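Local coordinates for putative polysaccharide biosynthesis protein with aminopeptidase-like domain (Clostridium acetobutylicum, PDB 3K9T) that binds one zinc ion per subunit in an aminopeptidase-like domain and may act in the biosynthesis of modified polysaccharides, with no peptidase activity expected, at residues 17-20 with 21-25; 201-204 with 205-209; 224-227 with 228-231. All blocks are in the same frame, centred on the assembly; numbering follows the deposited sequence. Where two conformers were deposited one is given.

Contact 1: 17-20 with 21-25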
# COMPACT_ATOMS: atom_id res chain seq x y z
N GLY A 17 -0.14 -1.68 42.02
CA GLY A 17 -0.78 -1.94 43.28
C GLY A 17 -1.47 -0.74 43.87
O GLY A 17 -2.58 -0.87 44.36
N GLU A 18 -0.81 0.43 43.83
CA GLU A 18 -1.36 1.69 44.35
C GLU A 18 -2.56 2.13 43.50
O GLU A 18 -3.52 2.69 44.01
CB GLU A 18 -0.28 2.79 44.35
CG GLU A 18 0.98 2.45 45.17
CD GLU A 18 2.03 3.58 45.22
OE1 GLU A 18 2.75 3.69 44.22
OE2 GLU A 18 2.12 4.36 46.23
N ILE A 19 -2.47 1.87 42.19
CA ILE A 19 -3.56 2.21 41.27
C ILE A 19 -4.76 1.34 41.64
O ILE A 19 -5.89 1.84 41.71
CB ILE A 19 -3.19 2.04 39.77
CG1 ILE A 19 -2.05 3.01 39.37
CG2 ILE A 19 -4.40 2.29 38.89
CD1 ILE A 19 -1.41 2.69 37.99
N TYR A 20 -4.52 0.05 41.94
CA TYR A 20 -5.60 -0.86 42.35
C TYR A 20 -6.33 -0.37 43.63
O TYR A 20 -7.57 -0.37 43.70
CB TYR A 20 -5.09 -2.29 42.59
CG TYR A 20 -6.20 -3.12 43.17
CD1 TYR A 20 -7.24 -3.59 42.36
CD2 TYR A 20 -6.29 -3.35 44.52
CE1 TYR A 20 -8.30 -4.29 42.88
CE2 TYR A 20 -7.35 -4.06 45.05
CZ TYR A 20 -8.36 -4.53 44.23
OH TYR A 20 -9.43 -5.25 44.77
N ASN A 21 -5.53 0.02 44.63
CA ASN A 21 -6.04 0.49 45.91
C ASN A 21 -6.95 1.72 45.79
O ASN A 21 -7.93 1.82 46.55
CB ASN A 21 -4.91 0.80 46.86
CG ASN A 21 -4.15 -0.45 47.30
OD1 ASN A 21 -4.65 -1.57 47.19
ND2 ASN A 21 -2.93 -0.25 47.83
N LEU A 22 -6.63 2.62 44.86
CA LEU A 22 -7.47 3.76 44.54
C LEU A 22 -8.80 3.28 43.92
O LEU A 22 -9.88 3.79 44.25
CB LEU A 22 -6.75 4.72 43.57
CG LEU A 22 -7.49 5.98 43.05
CD1 LEU A 22 -8.23 6.68 44.20
CD2 LEU A 22 -6.56 6.96 42.24
N ILE A 23 -8.72 2.30 43.02
CA ILE A 23 -9.91 1.72 42.41
C ILE A 23 -10.76 1.14 43.53
O ILE A 23 -11.97 1.40 43.62
CB ILE A 23 -9.55 0.61 41.37
CG1 ILE A 23 -8.91 1.26 40.11
CG2 ILE A 23 -10.79 -0.34 41.07
CD1 ILE A 23 -8.20 0.28 39.19
N GLU A 24 -10.14 0.37 44.41
CA GLU A 24 -10.91 -0.27 45.47
C GLU A 24 -11.61 0.78 46.35
O GLU A 24 -12.78 0.61 46.69
CB GLU A 24 -9.99 -1.16 46.30
CG GLU A 24 -10.69 -2.04 47.30
CD GLU A 24 -9.72 -2.96 48.00
OE1 GLU A 24 -8.92 -2.42 48.78
OE2 GLU A 24 -9.71 -4.19 47.76
N GLU A 25 -10.89 1.84 46.72
CA GLU A 25 -11.48 2.94 47.49
C GLU A 25 -12.65 3.61 46.74
O GLU A 25 -13.67 3.95 47.33
CB GLU A 25 -10.41 4.00 47.83
CG GLU A 25 -10.98 5.16 48.67
CD GLU A 25 -9.93 6.10 49.26
OE1 GLU A 25 -8.72 5.92 49.02
OE2 GLU A 25 -10.33 7.03 49.98
O HOH W 1 -2.80 -3.17 45.97

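Contact 2: 201-204 with 205-209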
# COMPACT_ATOMS: atom_id res chain seq x y z
N VAL A 201 -9.82 6.26 35.49
CA VAL A 201 -9.80 7.28 36.52
C VAL A 201 -8.55 7.08 37.36
O VAL A 201 -7.79 8.02 37.53
CB VAL A 201 -11.07 7.27 37.42
CG1 VAL A 201 -10.88 8.24 38.60
CG2 VAL A 201 -12.26 7.65 36.61
N ALA A 202 -8.31 5.86 37.86
CA ALA A 202 -7.13 5.63 38.72
C ALA A 202 -5.84 5.76 37.93
O ALA A 202 -4.87 6.31 38.46
CB ALA A 202 -7.19 4.32 39.47
N LEU A 203 -5.83 5.32 36.66
CA LEU A 203 -4.59 5.40 35.85
C LEU A 203 -4.15 6.84 35.60
O LEU A 203 -3.01 7.19 35.83
CB LEU A 203 -4.73 4.64 34.52
CG LEU A 203 -3.62 4.87 33.49
CD1 LEU A 203 -2.42 4.19 34.00
CD2 LEU A 203 -3.95 4.38 32.07
N ILE A 204 -5.05 7.64 35.07
CA ILE A 204 -4.78 9.03 34.72
C ILE A 204 -4.35 9.77 36.00
O ILE A 204 -3.45 10.60 35.95
CB ILE A 204 -6.07 9.61 34.02
CG1 ILE A 204 -6.20 9.01 32.62
CG2 ILE A 204 -6.10 11.03 33.89
CD1 ILE A 204 -5.04 9.18 31.81
N THR A 205 -4.93 9.42 37.15
CA THR A 205 -4.54 10.04 38.41
C THR A 205 -3.04 9.83 38.66
O THR A 205 -2.29 10.79 38.91
CB THR A 205 -5.42 9.57 39.57
OG1 THR A 205 -6.75 10.04 39.31
CG2 THR A 205 -4.92 10.14 40.93
N PHE A 206 -2.60 8.58 38.51
CA PHE A 206 -1.20 8.25 38.72
C PHE A 206 -0.24 8.76 37.63
O PHE A 206 0.90 9.04 37.91
CB PHE A 206 -1.03 6.76 39.02
CG PHE A 206 -1.29 6.44 40.47
CD1 PHE A 206 -2.58 6.35 40.96
CD2 PHE A 206 -0.24 6.31 41.36
CE1 PHE A 206 -2.82 6.10 42.30
CE2 PHE A 206 -0.47 6.05 42.70
CZ PHE A 206 -1.76 5.93 43.17
N ILE A 207 -0.72 8.89 36.40
CA ILE A 207 0.09 9.50 35.37
C ILE A 207 0.31 10.95 35.76
O ILE A 207 1.44 11.39 35.79
CB ILE A 207 -0.52 9.39 33.97
CG1 ILE A 207 -0.46 7.93 33.53
CG2 ILE A 207 0.25 10.29 32.96
CD1 ILE A 207 -1.46 7.62 32.47
N ALA A 208 -0.77 11.66 36.10
CA ALA A 208 -0.69 13.07 36.57
C ALA A 208 0.27 13.19 37.76
O ALA A 208 1.14 14.06 37.79
CB ALA A 208 -2.08 13.60 36.93
N LYS A 209 0.15 12.25 38.69
CA LYS A 209 0.98 12.25 39.88
C LYS A 209 2.48 12.14 39.54
O LYS A 209 3.30 12.83 40.15
CB LYS A 209 0.53 11.12 40.80
CG LYS A 209 1.09 11.22 42.17
CD LYS A 209 0.92 9.95 43.01
CE LYS A 209 -0.49 9.68 43.41
NZ LYS A 209 -0.49 8.96 44.76

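Contact 3: 224-227 with 228-231. With IMD (imidazole), chain E.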
# COMPACT_ATOMS: atom_id res chain seq x y z
N PHE A 224 -11.23 15.01 34.03
CA PHE A 224 -12.10 14.00 34.64
C PHE A 224 -13.56 14.52 34.58
O PHE A 224 -13.94 15.43 35.31
CB PHE A 224 -11.73 13.76 36.09
CG PHE A 224 -10.34 13.30 36.31
CD1 PHE A 224 -9.28 14.20 36.33
CD2 PHE A 224 -10.08 11.97 36.62
CE1 PHE A 224 -7.98 13.77 36.61
CE2 PHE A 224 -8.79 11.55 36.91
CZ PHE A 224 -7.74 12.44 36.90
N ALA A 225 -14.37 13.92 33.73
CA ALA A 225 -15.69 14.46 33.42
C ALA A 225 -16.62 13.32 33.04
O ALA A 225 -16.14 12.28 32.55
CB ALA A 225 -15.58 15.42 32.28
N PRO A 226 -17.94 13.50 33.25
CA PRO A 226 -18.85 12.44 32.78
C PRO A 226 -18.72 12.24 31.30
O PRO A 226 -18.52 13.23 30.57
CB PRO A 226 -20.25 13.02 33.09
CG PRO A 226 -20.06 14.49 33.27
CD PRO A 226 -18.68 14.61 33.87
N GLU A 227 -18.90 11.00 30.83
CA GLU A 227 -18.81 10.76 29.39
C GLU A 227 -19.84 11.55 28.58
O GLU A 227 -20.95 11.81 29.02
CB GLU A 227 -18.91 9.27 29.05
CG GLU A 227 -18.43 8.97 27.60
CD GLU A 227 -18.48 7.50 27.23
OE1 GLU A 227 -19.56 6.92 27.36
OE2 GLU A 227 -17.45 6.93 26.78
N THR A 228 -19.42 11.93 27.38
CA THR A 228 -20.24 12.64 26.43
C THR A 228 -20.61 14.02 26.92
O THR A 228 -20.04 14.97 26.44
CB THR A 228 -21.47 11.78 25.94
OG1 THR A 228 -20.94 10.66 25.26
CG2 THR A 228 -22.37 12.52 24.94
N ILE A 229 -21.56 14.12 27.84
CA ILE A 229 -22.01 15.43 28.35
C ILE A 229 -20.87 16.25 28.99
O ILE A 229 -20.79 17.49 28.82
CB ILE A 229 -23.25 15.29 29.29
CG1 ILE A 229 -23.78 16.67 29.67
CG2 ILE A 229 -22.94 14.42 30.53
CD1 ILE A 229 -24.19 17.54 28.45
N GLY A 230 -19.96 15.56 29.69
CA GLY A 230 -18.81 16.22 30.31
C GLY A 230 -17.82 16.77 29.30
O GLY A 230 -17.48 17.92 29.37
N SER A 231 -17.39 15.96 28.34
CA SER A 231 -16.47 16.44 27.29
C SER A 231 -17.07 17.56 26.45
O SER A 231 -16.37 18.53 26.11
CB SER A 231 -15.97 15.29 26.41
OG SER A 231 -17.02 14.63 25.73
N1 IMD E . -18.03 4.36 26.83
C2 IMD E . -18.30 4.20 28.15
N3 IMD E . -18.72 2.96 28.34
C4 IMD E . -18.70 2.31 27.16
C5 IMD E . -18.25 3.20 26.20
O HOH W 2 -21.55 8.92 27.09

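Contact 1: 17-20 with 21-25
Tyr20 and Glu24, one turn apart on helix 12-26, slant across each other as an i to i+4 pair in the N-terminal part of the aminopeptidase-like region. Tyr20 puts CG anti to the backbone N (chi1 173°), which swings the ring forward along the helix and over the start of the next turn. Glu24 takes the same first torsion and stays extended to CD, carrying its carboxylate to the CE2 and OH end of the ring, the two planes 72° apart. Its OE2 lies 3.6 Å from Tyr20 CE2 and 3.2 Å from Tyr20 OH. That last pair reads as a hydrogen bond with the phenol as donor, but the position of OH is less certain than the rest; a bound methylpentanediol, probably from the crystallisation liquor, sits at the same hydroxyl.

Beneath the ring the backbone is ordinary alpha-helix, with Glu24 N bonded to Tyr20 O at 2.8 Å. Asn21 turns its amide back toward the preceding turn, 67° from the Tyr20 ring plane, and one water bridges its OD1 (2.7 Å) to Gly17 O (2.8 Å).

On the buried side, Ile19 CG2 meets Ile23 CD1 at 4.3 Å. These two isoleucines press on Ala202 of helix 194-211 and Leu339 of helix 336-355, while Leu22 covers Ile44 of helix 36-45.

Contact 2: 201-204 with 205-209
Helix 194-211 is the crossover of a beta-alpha-beta unit, joining strand 181-187 to strand 219-225 in the mixed sheet of the aminopeptidase-like domain, and residues 201-208 are a buried stretch of it. On the side facing helix 336-355, Ile207 reaches back one turn: CG1 lies anti to the carbonyl carbon (chi1 -70°), and CD1 comes to rest on the branch carbon Leu203 CG, at 3.6 Å, on the side from which neither methyl projects. The same Ile207 CD1 meets Ile204 CD1 at 4.0 Å, so one methyl touches both side chains. Tyr346 covers both Leu203 and Ile207 from helix 336-355, whereas Ile204 also packs on Phe222 and Phe224 of strand 219-225.

Phe206 points to helix 12-26. Ala202 O lies in the plane of its ring, at the edge, 3.4 Å from CD1, and Lys209 CE sits 3.7 Å above one face, toward the rim, on its way to His48.

Thr205 buries its hydroxyl against the helix itself. Val201 O accepts both Thr205 N, at 3.2 Å, and Thr205 OG1, at 2.9 Å, the two donors approaching from opposite faces of the carbonyl plane.

Contact 3: 224-227 with 228-231
Glu227 and Thr228 turn the chain from strand into helix, and their side chains are tied together through water. Glu227 CG is anti to the backbone N (chi1 -164°), and the chain then runs extended. A single water reaches Glu227 OE1 at 2.8 Å and Thr228 OG1 at 2.6 Å. The other carboxylate oxygen accepts from Ser297 OG; a bound imidazole, probably from the crystallisation liquor, also donates to it, N1 to Glu227 OE2 at 2.6 Å. Glu227 stands about 6 Å, side chain to metal, from the zinc ion held by His190, Asp196 and His325, near the metal site without being one of those three ligands.

This is the end of strand 219-225 in the mixed sheet, where the chain enters helix 229-237. Thr228 sits at the N-cap position, though its side chain makes no capping bond; it has a positive phi (66°), and its N-H goes to Asp298 OD1. Two short, strongly bent and hence weak bonds close the turn: Ile229 N to Glu227 O, and Gly230 N to Pro226 O at 2.9 Å.

Gly230, with no side chain on the face it turns to Pro226 O and Ala225 CB, brings its CA within 3.6 Å of Pro226 CG and 3.9 Å of Ala225 CB. Alongside, Ile229 CG2 touches Pro226 CB at 4.0 Å.

Overall arrangement
From the N terminus the chain meets contact 1 on helix 12-26, then contact 2 on helix 194-211, then contact 3 where strand 219-225 runs into helix 229-237. Each is local and spans one unbroken stretch, so none encloses a long loop; they follow in series, neither nesting nor crossing. In space contact 2 is the middle layer. Ile19 CG1 of contact 1 packs on Phe206 CG, and Glu18 CB lies on the same ring. On the sheet-facing side, Val201 O and Thr205 OG1 lie near Phe224 CE2 of contact 3. Contacts 1 and 3 do not touch, their centres being about 22 Å apart. Helix 12-26, the crossover helix and the sheet thus lie in successive layers, contact 3 being the one nearest the zinc.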